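Local structure of alpha-amylase (Eisenia fetida, 6M4K) at residues Y11-P14 against G15-V18; W25-T28 against D29-R32; N176-R179 against D180-E184; P60-W63 against W64-Y67; V131-G134 against P135-H139. The protein probably catalyses the endohydrolysis of alpha-1,4-glucosidic linkages in starch-like polysaccharides, with calcium and chloride as cofactors. All blocks are in the same frame, centred on the assembly; numbering follows the deposited sequence. Where two conformers were deposited one is given.

Contact 1: Y11-P14 against G15-V18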
loop_
_atom_site.group_PDB
_atom_site.type_symbol
_atom_site.label_atom_id
_atom_site.label_comp_id
_atom_site.label_asym_id
_atom_site.label_seq_id
_atom_site.Cartn_x
_atom_site.Cartn_y
_atom_site.Cartn_z
ATOM N N TYR A 11 -4.880 12.208 8.250
ATOM C CA TYR A 11 -5.016 13.643 8.051
ATOM C C TYR A 11 -4.477 13.998 6.676
ATOM O O TYR A 11 -3.315 13.717 6.370
ATOM C CB TYR A 11 -4.235 14.402 9.121
ATOM C CG TYR A 11 -4.346 15.894 8.976
ATOM C CD1 TYR A 11 -5.510 16.550 9.351
ATOM C CD2 TYR A 11 -3.302 16.646 8.458
ATOM C CE1 TYR A 11 -5.637 17.913 9.214
ATOM C CE2 TYR A 11 -3.423 18.024 8.320
ATOM C CZ TYR A 11 -4.595 18.646 8.709
ATOM O OH TYR A 11 -4.741 20.010 8.591
ATOM N N CYS A 12 -5.305 14.631 5.860
ATOM C CA CYS A 12 -4.912 15.028 4.520
ATOM C C CYS A 12 -5.317 16.470 4.271
ATOM O O CYS A 12 -6.275 16.976 4.871
ATOM C CB CYS A 12 -5.610 14.161 3.456
ATOM S SG CYS A 12 -5.156 12.424 3.472
ATOM N N GLN A 13 -4.599 17.120 3.365
ATOM C CA GLN A 13 -5.016 18.421 2.872
ATOM C C GLN A 13 -6.332 18.275 2.114
ATOM O O GLN A 13 -6.655 17.194 1.614
ATOM C CB GLN A 13 -3.954 18.981 1.927
ATOM C CG GLN A 13 -2.667 19.382 2.607
ATOM C CD GLN A 13 -2.828 20.616 3.471
ATOM O OE1 GLN A 13 -2.410 20.632 4.629
ATOM N NE2 GLN A 13 -3.434 21.656 2.916
ATOM N N PRO A 14 -7.114 19.350 2.020
ATOM C CA PRO A 14 -8.356 19.283 1.246
ATOM C C PRO A 14 -8.088 18.798 -0.172
ATOM O O PRO A 14 -7.105 19.182 -0.804
ATOM C CB PRO A 14 -8.851 20.736 1.252
ATOM C CG PRO A 14 -8.287 21.312 2.515
ATOM C CD PRO A 14 -6.939 20.659 2.682
ATOM N N GLY A 15 -8.962 17.929 -0.657
ATOM C CA GLY A 15 -8.867 17.435 -2.017
ATOM C C GLY A 15 -7.852 16.337 -2.233
ATOM O O GLY A 15 -7.602 15.970 -3.389
ATOM N N ARG A 16 -7.255 15.802 -1.168
ATOM C CA ARG A 16 -6.272 14.732 -1.273
ATOM C C ARG A 16 -6.668 13.585 -0.356
ATOM O O ARG A 16 -7.225 13.796 0.725
ATOM C CB ARG A 16 -4.878 15.231 -0.885
ATOM C CG ARG A 16 -4.482 16.453 -1.664
ATOM C CD ARG A 16 -3.091 16.926 -1.345
ATOM N NE ARG A 16 -2.791 18.152 -2.081
ATOM C CZ ARG A 16 -1.736 18.932 -1.869
ATOM N NH1 ARG A 16 -0.846 18.619 -0.933
ATOM N NH2 ARG A 16 -1.566 20.026 -2.603
ATOM N N ASP A 17 -6.355 12.358 -0.781
ATOM C CA ASP A 17 -6.791 11.184 -0.032
ATOM C C ASP A 17 -5.905 9.955 -0.255
ATOM O O ASP A 17 -5.594 9.226 0.689
ATOM C CB ASP A 17 -8.252 10.883 -0.413
ATOM C CG ASP A 17 -8.900 9.855 0.480
ATOM O OD1 ASP A 17 -8.812 9.984 1.724
ATOM O OD2 ASP A 17 -9.524 8.914 -0.054
ATOM N N VAL A 18 -5.518 9.688 -1.500
ATOM C CA VAL A 18 -4.853 8.435 -1.862
ATOM C C VAL A 18 -3.386 8.508 -1.466
ATOM O O VAL A 18 -2.747 9.552 -1.594
ATOM C CB VAL A 18 -5.027 8.200 -3.376
ATOM C CG1 VAL A 18 -4.231 6.985 -3.838
ATOM C CG2 VAL A 18 -6.491 8.033 -3.720
#
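Arg-16 and Gln-13 lie side by side and point the same way, in one of the two conformers of Gln-13. CD of Arg-16 rests 4.0 Å from CB of Gln-13. CG of Arg-16 lies 3.9 Å from Pro-14 O. The arginine chain is extended from CG to NE, which runs its guanidinium alongside the glutamine chain. There NH1 binds the carbonyl of Leu-94 and NE binds Asn-41. The backbone closes a type II beta turn from Gln-13 to Arg-16, in the loop before barrel strand 19-22. Its bond runs from Arg-16 N to Gln-13 O at 3.2 Å. Pro-14 and Gly-15 fill the corner, and Gly-15 has the positive phi (80°) expected at its place in this turn. Below the turn, CB of Cys-12 sits 3.2 Å from Arg-16 O. Its SG is 4.1 Å from CA of Asp-17 and forms a disulfide with Cys-43. OD1 of Asp-17 is hydrogen-bonded to the hydroxyl of Tyr-10.

Contact 2: W25-T28 against D29-R32. With SO4 (sulfate ion), chain G.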
loop_
_atom_site.group_PDB
_atom_site.type_symbol
_atom_site.label_atom_id
_atom_site.label_comp_id
_atom_site.label_asym_id
_atom_site.label_seq_id
_atom_site.Cartn_x
_atom_site.Cartn_y
_atom_site.Cartn_z
ATOM N N TRP A 25 12.442 3.744 -2.618
ATOM C CA TRP A 25 12.922 5.050 -3.054
ATOM C C TRP A 25 13.815 5.680 -1.986
ATOM O O TRP A 25 13.544 5.581 -0.774
ATOM C CB TRP A 25 11.760 5.997 -3.342
ATOM C CG TRP A 25 10.997 5.707 -4.606
ATOM C CD1 TRP A 25 10.629 4.476 -5.103
ATOM C CD2 TRP A 25 10.487 6.675 -5.529
ATOM N NE1 TRP A 25 9.918 4.635 -6.275
ATOM C CE2 TRP A 25 9.834 5.973 -6.565
ATOM C CE3 TRP A 25 10.524 8.075 -5.587
ATOM C CZ2 TRP A 25 9.227 6.624 -7.639
ATOM C CZ3 TRP A 25 9.927 8.712 -6.660
ATOM C CH2 TRP A 25 9.284 7.992 -7.661
ATOM N N LYS A 26 14.866 6.363 -2.445
ATOM C CA LYS A 26 15.720 7.147 -1.561
ATOM C C LYS A 26 14.997 8.403 -1.075
ATOM O O LYS A 26 14.094 8.930 -1.734
ATOM C CB LYS A 26 16.995 7.585 -2.289
ATOM C CG LYS A 26 17.963 6.453 -2.607
ATOM C CD LYS A 26 19.268 6.980 -3.212
ATOM C CE LYS A 26 19.033 7.630 -4.564
ATOM N NZ LYS A 26 20.347 7.874 -5.248
ATOM N N TRP A 27 15.434 8.897 0.088
ATOM C CA TRP A 27 14.798 10.077 0.668
ATOM C C TRP A 27 14.907 11.289 -0.250
ATOM O O TRP A 27 13.959 12.076 -0.366
ATOM C CB TRP A 27 15.377 10.393 2.043
ATOM C CG TRP A 27 15.393 9.259 3.026
ATOM C CD1 TRP A 27 16.314 9.066 4.001
ATOM C CD2 TRP A 27 14.447 8.175 3.157
ATOM N NE1 TRP A 27 16.027 7.941 4.725
ATOM C CE2 TRP A 27 14.885 7.371 4.230
ATOM C CE3 TRP A 27 13.298 7.787 2.456
ATOM C CZ2 TRP A 27 14.210 6.213 4.630
ATOM C CZ3 TRP A 27 12.631 6.640 2.851
ATOM C CH2 TRP A 27 13.090 5.869 3.929
ATOM N N THR A 28 16.054 11.461 -0.915
ATOM C CA THR A 28 16.177 12.608 -1.807
ATOM C C THR A 28 15.192 12.534 -2.959
ATOM O O THR A 28 14.683 13.569 -3.406
ATOM C CB THR A 28 17.599 12.719 -2.346
ATOM O OG1 THR A 28 17.981 11.471 -2.933
ATOM C CG2 THR A 28 18.566 13.097 -1.225
ATOM N N ASP A 29 14.894 11.320 -3.438
ATOM C CA ASP A 29 13.917 11.161 -4.514
ATOM C C ASP A 29 12.492 11.379 -4.023
ATOM O O ASP A 29 11.690 12.008 -4.716
ATOM C CB ASP A 29 14.072 9.803 -5.201
ATOM C CG ASP A 29 15.240 9.788 -6.170
ATOM O OD1 ASP A 29 15.532 10.847 -6.775
ATOM O OD2 ASP A 29 15.850 8.723 -6.323
ATOM N N ILE A 30 12.156 10.868 -2.836
ATOM C CA ILE A 30 10.820 11.119 -2.302
ATOM C C ILE A 30 10.622 12.607 -2.068
ATOM O O ILE A 30 9.575 13.167 -2.404
ATOM C CB ILE A 30 10.566 10.284 -1.036
ATOM C CG1 ILE A 30 10.652 8.793 -1.376
ATOM C CG2 ILE A 30 9.213 10.644 -0.417
ATOM C CD1 ILE A 30 10.366 7.869 -0.216
ATOM N N GLU A 31 11.651 13.275 -1.544
ATOM C CA GLU A 31 11.570 14.710 -1.307
ATOM C C GLU A 31 11.209 15.465 -2.581
ATOM O O GLU A 31 10.333 16.341 -2.569
ATOM C CB GLU A 31 12.891 15.207 -0.725
ATOM C CG GLU A 31 12.865 16.685 -0.381
ATOM C CD GLU A 31 14.131 17.177 0.282
ATOM O OE1 GLU A 31 15.088 16.401 0.421
ATOM O OE2 GLU A 31 14.157 18.365 0.671
ATOM N N ARG A 32 11.864 15.133 -3.698
ATOM C CA ARG A 32 11.517 15.767 -4.968
ATOM C C ARG A 32 10.131 15.340 -5.434
ATOM O O ARG A 32 9.355 16.163 -5.938
ATOM C CB ARG A 32 12.559 15.429 -6.032
ATOM C CG ARG A 32 13.964 15.873 -5.680
ATOM C CD ARG A 32 14.885 15.839 -6.884
ATOM N NE ARG A 32 16.287 15.768 -6.480
ATOM C CZ ARG A 32 16.951 14.629 -6.317
ATOM N NH1 ARG A 32 16.342 13.471 -6.532
ATOM N NH2 ARG A 32 18.224 14.646 -5.945
HETATM S S SO4 G . 21.492 10.293 -2.545
HETATM O O1 SO4 G . 21.401 9.578 -1.282
HETATM O O2 SO4 G . 20.143 10.655 -2.944
HETATM O O3 SO4 G . 22.040 9.406 -3.568
HETATM O O4 SO4 G . 22.322 11.485 -2.379
HETATM O O HOH W 1 15.697 6.253 -5.183
HETATM O O HOH W 2 17.903 11.598 -5.671
#
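Ile-30 packs against CB of Trp-25 and the ring edge of Trp-27. Its CB lies 3.8 Å from Lys-26 O. CG1 meets CB of Trp-25 at 3.6 Å. CD1 lies in the plane of the Trp-27 ring, 4.0 Å from CE3. CG1 stands beside the backbone N (chi1 -61°) and the chain is extended from there, which carries CD1 to the indole. The side chains of Trp-25 and Asp-29 cross at about a right angle, with CE3 of the ring near CB of Asp-29. The extended Arg-32 chain runs back beside Thr-28. In one of its two conformers, the guanidinium has Thr-28 O over one face, toward the rim, and NH1 forms a salt bridge with Asp-29 OD1 at 2.8 Å. Water 2 joins this NH1 to Thr-28 OG1, and water 1 joins Asp-29 OD2 to Lys-26 N. A sulfate, probably from the crystallisation liquor, takes a bond from Lys-26 NZ to its O3. NZ also pairs with Asp-374. Ile-30 N bonds to Lys-26 O at 3.0 Å. Lys-26 is the N-cap of helix 27-39, the helix of the beta-alpha-beta unit that joins strands 19-22 and 44-47 in the TIM barrel.

Contact 3: N176-R179 against D180-E184. With SO4 (sulfate ion), chain H.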
loop_
_atom_site.group_PDB
_atom_site.type_symbol
_atom_site.label_atom_id
_atom_site.label_comp_id
_atom_site.label_asym_id
_atom_site.label_seq_id
_atom_site.Cartn_x
_atom_site.Cartn_y
_atom_site.Cartn_z
ATOM N N ASN A 176 8.063 -4.429 29.431
ATOM C CA ASN A 176 8.023 -2.977 29.556
ATOM C C ASN A 176 9.179 -2.324 28.808
ATOM O O ASN A 176 9.007 -1.272 28.183
ATOM C CB ASN A 176 8.049 -2.570 31.031
ATOM C CG ASN A 176 6.719 -2.796 31.720
ATOM O OD1 ASN A 176 5.704 -3.047 31.072
ATOM N ND2 ASN A 176 6.716 -2.693 33.044
ATOM N N TYR A 177 10.367 -2.927 28.866
ATOM C CA TYR A 177 11.519 -2.325 28.211
ATOM C C TYR A 177 11.350 -2.292 26.696
ATOM O O TYR A 177 11.633 -1.270 26.061
ATOM C CB TYR A 177 12.783 -3.084 28.600
ATOM C CG TYR A 177 14.010 -2.562 27.911
ATOM C CD1 TYR A 177 14.604 -1.383 28.319
ATOM C CD2 TYR A 177 14.570 -3.242 26.838
ATOM C CE1 TYR A 177 15.724 -0.897 27.688
ATOM C CE2 TYR A 177 15.684 -2.761 26.198
ATOM C CZ TYR A 177 16.261 -1.589 26.629
ATOM O OH TYR A 177 17.387 -1.101 26.001
ATOM N N VAL A 178 10.882 -3.391 26.103
ATOM C CA VAL A 178 10.664 -3.424 24.656
ATOM C C VAL A 178 9.621 -2.391 24.256
ATOM O O VAL A 178 9.803 -1.642 23.287
ATOM C CB VAL A 178 10.296 -4.847 24.201
ATOM C CG1 VAL A 178 9.876 -4.846 22.735
ATOM C CG2 VAL A 178 11.482 -5.792 24.411
ATOM N N ARG A 179 8.530 -2.305 25.018
ATOM C CA ARG A 179 7.493 -1.317 24.723
ATOM C C ARG A 179 8.043 0.099 24.790
ATOM O O ARG A 179 7.720 0.939 23.938
ATOM C CB ARG A 179 6.324 -1.473 25.696
ATOM C CG ARG A 179 5.637 -2.804 25.581
ATOM C CD ARG A 179 4.683 -3.043 26.741
ATOM N NE ARG A 179 3.831 -4.203 26.506
ATOM C CZ ARG A 179 2.815 -4.543 27.293
ATOM N NH1 ARG A 179 2.538 -3.807 28.365
ATOM N NH2 ARG A 179 2.077 -5.603 27.004
ATOM N N ASP A 180 8.876 0.384 25.798
ATOM C CA ASP A 180 9.449 1.717 25.941
ATOM C C ASP A 180 10.391 2.037 24.788
ATOM O O ASP A 180 10.382 3.155 24.259
ATOM C CB ASP A 180 10.216 1.816 27.264
ATOM C CG ASP A 180 9.305 1.899 28.478
ATOM O OD1 ASP A 180 8.088 2.131 28.326
ATOM O OD2 ASP A 180 9.833 1.749 29.602
ATOM N N VAL A 181 11.239 1.076 24.417
ATOM C CA VAL A 181 12.213 1.290 23.349
ATOM C C VAL A 181 11.513 1.527 22.017
ATOM O O VAL A 181 11.883 2.431 21.251
ATOM C CB VAL A 181 13.174 0.092 23.280
ATOM C CG1 VAL A 181 13.895 0.064 21.952
ATOM C CG2 VAL A 181 14.173 0.157 24.436
ATOM N N GLU A 182 10.502 0.717 21.715
ATOM C CA GLU A 182 9.823 0.854 20.432
ATOM C C GLU A 182 9.011 2.141 20.376
ATOM O O GLU A 182 8.979 2.816 19.338
ATOM C CB GLU A 182 8.993 -0.395 20.146
ATOM C CG GLU A 182 9.907 -1.606 19.933
ATOM C CD GLU A 182 9.207 -2.836 19.429
ATOM O OE1 GLU A 182 8.047 -3.056 19.813
ATOM O OE2 GLU A 182 9.845 -3.592 18.650
ATOM N N ALA A 183 8.386 2.529 21.494
ATOM C CA ALA A 183 7.681 3.807 21.521
ATOM C C ALA A 183 8.635 4.985 21.400
ATOM O O ALA A 183 8.281 6.000 20.795
ATOM C CB ALA A 183 6.844 3.925 22.791
ATOM N N GLU A 184 9.844 4.884 21.967
ATOM C CA GLU A 184 10.808 5.968 21.815
ATOM C C GLU A 184 11.159 6.171 20.350
ATOM O O GLU A 184 11.265 7.309 19.882
ATOM C CB GLU A 184 12.080 5.677 22.617
ATOM C CG GLU A 184 13.117 6.829 22.622
ATOM C CD GLU A 184 13.932 6.954 21.332
ATOM O OE1 GLU A 184 14.214 5.916 20.693
ATOM O OE2 GLU A 184 14.297 8.092 20.952
HETATM S S SO4 H . -0.424 -5.533 29.755
HETATM O O1 SO4 H . -1.071 -6.155 30.907
HETATM O O2 SO4 H . -1.440 -5.054 28.824
HETATM O O3 SO4 H . 0.423 -6.517 29.092
HETATM O O4 SO4 H . 0.397 -4.410 30.204
#
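Tyr-177 and Val-181, one helical turn apart, make the apolar part of this contact. CG2 of Val-181 lies over one face of the tyrosine ring in a CH-pi contact, 3.7 Å from the centroid and 20° off the normal. Its nearest ring atom is CZ of Tyr-177 at 3.5 Å. The tyrosine CG is turned opposite the backbone N (chi1 177°), which places the ring under CG2 of Val-181. On the buried side, Val-178 and Glu-182 run side by side. There CG1 of Val-178 is 3.9 Å from OE1 of Glu-182.

The backbone bonds are regular alpha-helical i to i+4 pairs. Val-181 N binds Tyr-177 O at 2.9 Å, and Ala-183 N binds Arg-179 O at 3.0 Å.

The polar ends turn to partners beyond the helix. Tyr-177 OH binds the carbonyl of Pro-132. Asp-180 OD1 forms a salt bridge with Arg-216. Arg-179 holds a sulfate, probably from the crystallisation liquor, at the edge of its guanidinium. NH1 gives an almost straight bond to sulfate O4 at 2.9 Å (174°), and NH2 bonds to O3 at 2.8 Å. NH2 also pairs with Asp-209, and NE binds the carbonyl of Gly-173. Together these bonds fix the rotation of the guanidinium, and the sulfate marks a place that suits an anion.

Contact 4: P60-W63 against W64-Y67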
loop_
_atom_site.group_PDB
_atom_site.type_symbol
_atom_site.label_atom_id
_atom_site.label_comp_id
_atom_site.label_asym_id
_atom_site.label_seq_id
_atom_site.Cartn_x
_atom_site.Cartn_y
_atom_site.Cartn_z
ATOM N N PRO A 60 23.280 -10.404 -2.888
ATOM C CA PRO A 60 23.771 -9.025 -2.757
ATOM C C PRO A 60 22.653 -7.999 -2.636
ATOM O O PRO A 60 22.002 -7.633 -3.620
ATOM C CB PRO A 60 24.615 -8.830 -4.030
ATOM C CG PRO A 60 24.105 -9.824 -4.984
ATOM C CD PRO A 60 23.681 -11.007 -4.177
ATOM N N TYR A 61 22.479 -7.487 -1.412
ATOM C CA TYR A 61 21.635 -6.338 -1.075
ATOM C C TYR A 61 20.174 -6.543 -1.468
ATOM O O TYR A 61 19.615 -5.749 -2.227
ATOM C CB TYR A 61 22.233 -5.067 -1.674
ATOM C CG TYR A 61 23.718 -4.958 -1.364
ATOM C CD1 TYR A 61 24.147 -4.574 -0.101
ATOM C CD2 TYR A 61 24.690 -5.270 -2.319
ATOM C CE1 TYR A 61 25.497 -4.469 0.207
ATOM C CE2 TYR A 61 26.052 -5.168 -2.022
ATOM C CZ TYR A 61 26.440 -4.768 -0.762
ATOM O OH TYR A 61 27.785 -4.665 -0.443
ATOM N N PRO A 62 19.536 -7.599 -0.973
ATOM C CA PRO A 62 18.127 -7.844 -1.303
ATOM C C PRO A 62 17.212 -6.793 -0.677
ATOM O O PRO A 62 17.562 -6.134 0.303
ATOM C CB PRO A 62 17.877 -9.219 -0.675
ATOM C CG PRO A 62 18.775 -9.228 0.528
ATOM C CD PRO A 62 20.031 -8.509 0.071
ATOM N N TRP A 63 16.000 -6.667 -1.230
ATOM C CA TRP A 63 15.049 -5.733 -0.620
ATOM C C TRP A 63 14.725 -6.146 0.809
ATOM O O TRP A 63 14.552 -5.285 1.680
ATOM C CB TRP A 63 13.759 -5.623 -1.449
ATOM C CG TRP A 63 13.010 -6.892 -1.516
ATOM C CD1 TRP A 63 13.166 -7.889 -2.441
ATOM C CD2 TRP A 63 11.996 -7.347 -0.606
ATOM N NE1 TRP A 63 12.317 -8.928 -2.164
ATOM C CE2 TRP A 63 11.587 -8.624 -1.042
ATOM C CE3 TRP A 63 11.403 -6.802 0.540
ATOM C CZ2 TRP A 63 10.605 -9.362 -0.382
ATOM C CZ3 TRP A 63 10.433 -7.540 1.204
ATOM C CH2 TRP A 63 10.039 -8.804 0.736
ATOM N N TRP A 64 14.690 -7.446 1.084
ATOM C CA TRP A 64 14.187 -7.904 2.374
ATOM C C TRP A 64 15.147 -7.656 3.528
ATOM O O TRP A 64 14.753 -7.838 4.687
ATOM C CB TRP A 64 13.699 -9.350 2.318
ATOM C CG TRP A 64 14.582 -10.340 1.638
ATOM C CD1 TRP A 64 14.359 -10.906 0.412
ATOM C CD2 TRP A 64 15.778 -10.943 2.149
ATOM N NE1 TRP A 64 15.345 -11.812 0.125
ATOM C CE2 TRP A 64 16.232 -11.854 1.166
ATOM C CE3 TRP A 64 16.501 -10.811 3.336
ATOM C CZ2 TRP A 64 17.382 -12.624 1.334
ATOM C CZ3 TRP A 64 17.666 -11.578 3.495
ATOM C CH2 TRP A 64 18.078 -12.476 2.495
ATOM N N GLN A 65 16.390 -7.237 3.263
ATOM C CA GLN A 65 17.276 -6.866 4.362
ATOM C C GLN A 65 16.674 -5.746 5.208
ATOM O O GLN A 65 16.961 -5.651 6.407
ATOM C CB GLN A 65 18.663 -6.475 3.828
ATOM C CG GLN A 65 18.687 -5.115 3.184
ATOM C CD GLN A 65 20.023 -4.751 2.551
ATOM O OE1 GLN A 65 21.007 -5.501 2.644
ATOM N NE2 GLN A 65 20.063 -3.593 1.904
ATOM N N ARG A 66 15.813 -4.912 4.611
ATOM C CA ARG A 66 15.230 -3.791 5.341
ATOM C C ARG A 66 14.160 -4.219 6.331
ATOM O O ARG A 66 13.769 -3.398 7.170
ATOM C CB ARG A 66 14.699 -2.725 4.379
ATOM C CG ARG A 66 15.822 -2.115 3.559
ATOM C CD ARG A 66 15.337 -1.001 2.674
ATOM N NE ARG A 66 15.052 0.227 3.425
ATOM C CZ ARG A 66 14.973 1.417 2.851
ATOM N NH1 ARG A 66 15.172 1.525 1.541
ATOM N NH2 ARG A 66 14.726 2.511 3.564
ATOM N N TYR A 67 13.730 -5.476 6.298
ATOM C CA TYR A 67 12.765 -6.000 7.254
ATOM C C TYR A 67 13.433 -6.760 8.393
ATOM O O TYR A 67 12.755 -7.479 9.133
ATOM C CB TYR A 67 11.676 -6.795 6.519
ATOM C CG TYR A 67 10.850 -5.829 5.698
ATOM C CD1 TYR A 67 9.808 -5.113 6.285
ATOM C CD2 TYR A 67 11.157 -5.559 4.371
ATOM C CE1 TYR A 67 9.083 -4.173 5.566
ATOM C CE2 TYR A 67 10.441 -4.625 3.640
ATOM C CZ TYR A 67 9.401 -3.938 4.247
ATOM O OH TYR A 67 8.715 -3.005 3.499
HETATM O O HOH W 3 17.339 -3.187 0.480
#
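The Trp-64 ring carries Pro-62 on one face. CG of Pro-62 stands 3.6 Å from the centroid of the six-membered ring, only 5° off its normal, in a CH-pi contact. The Trp-63 ring has CB of Trp-64 over one face, 3.7 Å from its six-membered centroid. The two indoles make an edge-to-face pair, with the edge of Trp-64 toward the face of Trp-63 and planes at 80°. At the edge of Trp-63, in plane, CE2 of Tyr-67 lies 3.8 Å from CZ3. Trp-63 CG sits between the backbone N and the carbonyl carbon (chi1 64°), which folds its ring back over Trp-64 N. Its NE1 binds the carbonyl of Asp-360. Arg-66 N bonds to Trp-63 O at 3.2 Å. Tyr-67 OH binds Asp-101. The three rings form an aromatic cluster around a short 3-10 segment, in the loop between barrel strand 44-47 and helix 81-93. Such loops lie at the C-terminal end of the barrel strands, where GH13 amylases have their substrate cleft, and the cluster probably borders it.

Contact 5: V131-G134 against P135-H139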
loop_
_atom_site.group_PDB
_atom_site.type_symbol
_atom_site.label_atom_id
_atom_site.label_comp_id
_atom_site.label_asym_id
_atom_site.label_seq_id
_atom_site.Cartn_x
_atom_site.Cartn_y
_atom_site.Cartn_z
ATOM N N VAL A 131 20.683 -0.925 20.350
ATOM C CA VAL A 131 19.375 -0.619 20.930
ATOM C C VAL A 131 19.468 -0.092 22.378
ATOM O O VAL A 131 19.082 1.049 22.624
ATOM C CB VAL A 131 18.365 -1.772 20.720
ATOM C CG1 VAL A 131 17.070 -1.478 21.440
ATOM C CG2 VAL A 131 18.124 -2.013 19.232
ATOM N N PRO A 132 19.991 -0.893 23.336
ATOM C CA PRO A 132 20.440 -2.288 23.286
ATOM C C PRO A 132 19.322 -3.291 23.614
ATOM O O PRO A 132 18.442 -3.010 24.451
ATOM C CB PRO A 132 21.514 -2.333 24.377
ATOM C CG PRO A 132 20.987 -1.396 25.419
ATOM C CD PRO A 132 20.295 -0.279 24.649
ATOM N N TYR A 133 19.374 -4.454 22.962
ATOM C CA TYR A 133 18.574 -5.616 23.321
ATOM C C TYR A 133 19.505 -6.792 23.576
ATOM O O TYR A 133 20.546 -6.919 22.920
ATOM C CB TYR A 133 17.677 -6.059 22.165
ATOM C CG TYR A 133 16.436 -5.240 21.840
ATOM C CD1 TYR A 133 15.591 -4.763 22.836
ATOM C CD2 TYR A 133 16.083 -5.014 20.509
ATOM C CE1 TYR A 133 14.431 -4.051 22.511
ATOM C CE2 TYR A 133 14.932 -4.312 20.172
ATOM C CZ TYR A 133 14.114 -3.840 21.181
ATOM O OH TYR A 133 12.964 -3.150 20.862
ATOM N N GLY A 134 19.095 -7.669 24.499
ATOM C CA GLY A 134 19.731 -8.950 24.724
ATOM C C GLY A 134 18.687 -10.047 24.804
ATOM O O GLY A 134 17.504 -9.804 24.557
ATOM N N PRO A 135 19.097 -11.271 25.164
ATOM C CA PRO A 135 18.159 -12.409 25.180
ATOM C C PRO A 135 16.900 -12.205 26.000
ATOM O O PRO A 135 15.853 -12.748 25.620
ATOM C CB PRO A 135 19.018 -13.552 25.745
ATOM C CG PRO A 135 20.389 -13.217 25.269
ATOM C CD PRO A 135 20.491 -11.708 25.356
ATOM N N ASN A 136 16.955 -11.448 27.104
ATOM C CA ASN A 136 15.767 -11.258 27.934
ATOM C C ASN A 136 14.683 -10.477 27.213
ATOM O O ASN A 136 13.534 -10.464 27.666
ATOM C CB ASN A 136 16.112 -10.519 29.231
ATOM C CG ASN A 136 17.014 -11.320 30.138
ATOM O OD1 ASN A 136 16.965 -12.543 30.147
ATOM N ND2 ASN A 136 17.858 -10.629 30.896
ATOM N N ASP A 137 15.027 -9.821 26.113
ATOM C CA ASP A 137 14.082 -9.009 25.366
ATOM C C ASP A 137 13.374 -9.776 24.265
ATOM O O ASP A 137 12.563 -9.182 23.546
ATOM C CB ASP A 137 14.813 -7.793 24.797
ATOM C CG ASP A 137 15.453 -6.969 25.886
ATOM O OD1 ASP A 137 14.736 -6.662 26.869
ATOM O OD2 ASP A 137 16.652 -6.656 25.784
ATOM N N PHE A 138 13.624 -11.075 24.141
ATOM C CA PHE A 138 13.071 -11.891 23.073
ATOM C C PHE A 138 12.275 -13.048 23.646
ATOM O O PHE A 138 12.529 -13.517 24.765
ATOM C CB PHE A 138 14.179 -12.469 22.181
ATOM C CG PHE A 138 14.907 -11.431 21.391
ATOM C CD1 PHE A 138 15.968 -10.729 21.947
ATOM C CD2 PHE A 138 14.499 -11.126 20.099
ATOM C CE1 PHE A 138 16.619 -9.749 21.221
ATOM C CE2 PHE A 138 15.138 -10.160 19.363
ATOM C CZ PHE A 138 16.199 -9.460 19.917
ATOM N N HIS A 139 11.303 -13.502 22.863
ATOM C CA HIS A 139 10.747 -14.824 23.068
ATOM C C HIS A 139 11.809 -15.877 22.754
ATOM O O HIS A 139 12.701 -15.668 21.930
ATOM C CB HIS A 139 9.533 -15.005 22.164
ATOM C CG HIS A 139 8.385 -14.109 22.516
ATOM N ND1 HIS A 139 7.681 -13.392 21.570
ATOM C CD2 HIS A 139 7.813 -13.819 23.708
ATOM C CE1 HIS A 139 6.726 -12.698 22.164
ATOM N NE2 HIS A 139 6.779 -12.945 23.461
#
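Gly-134 and Asp-137 form the tight part of this contact, joined by two hydrogen bonds. Gly-134 N gives a fairly straight bond to Asp-137 OD2 at 2.9 Å. It meets the anti side of that oxygen, 18° out of the carboxylate plane. In return, Asp-137 N bonds to Gly-134 O at 2.9 Å, coming from above the carbonyl plane. The aspartate CG stands beside its own backbone N (chi1 -58°), which brings the carboxylate back to the glycine. OD2 also lies 3.3 Å from CA of Tyr-133 and sits at the edge of the tyrosine ring, 3.7 Å from CD1. Phe-138 closes the other flank. Its ring edge faces Gly-134 O, with CD1 at 3.2 Å, and its CE1 is 4.0 Å from CB of Tyr-133. The two rings meet obliquely, their planes 75° apart.

The outer side is looser. Pro-135 and Asn-136 are exposed at the start of the 3-10 segment 135-137, and the Asn-136 side chain stands clear of residues 131-134. Pro-132, preceded by a cis peptide bond, is also exposed.

The Tyr-133 hydroxyl binds that of Tyr-72. ND1 of His-139 is hydrogen-bonded to Asp-170, a calcium ligand. The turn lies in the loop between strand 120-122 and helix 157-162. It rests on helix 176-192 through Val-131 and Tyr-133, which touch Val-181.

How the contacts relate
The five contacts follow in series and none nest or cross. Contact 1 closes a turn just before the first barrel strand. Contact 2 starts the helix after that strand. Contact 4 lies in the loop after the second strand and touches contact 2, where Trp-27 CH2 is 3.8 Å from Arg-66 NH2. Contact 5 turns the chain in the long excursion between strands 97-102 and 196-199. Contact 3 starts the helix that leads to strand 196-199. Contacts 3 and 5 meet directly: Tyr-177 OH probably bonds to Pro-132 O at 2.7 Å, joining loop to helix near the calcium site. Contact 1 stands apart, with its centre about 40 Å from that of contact 5.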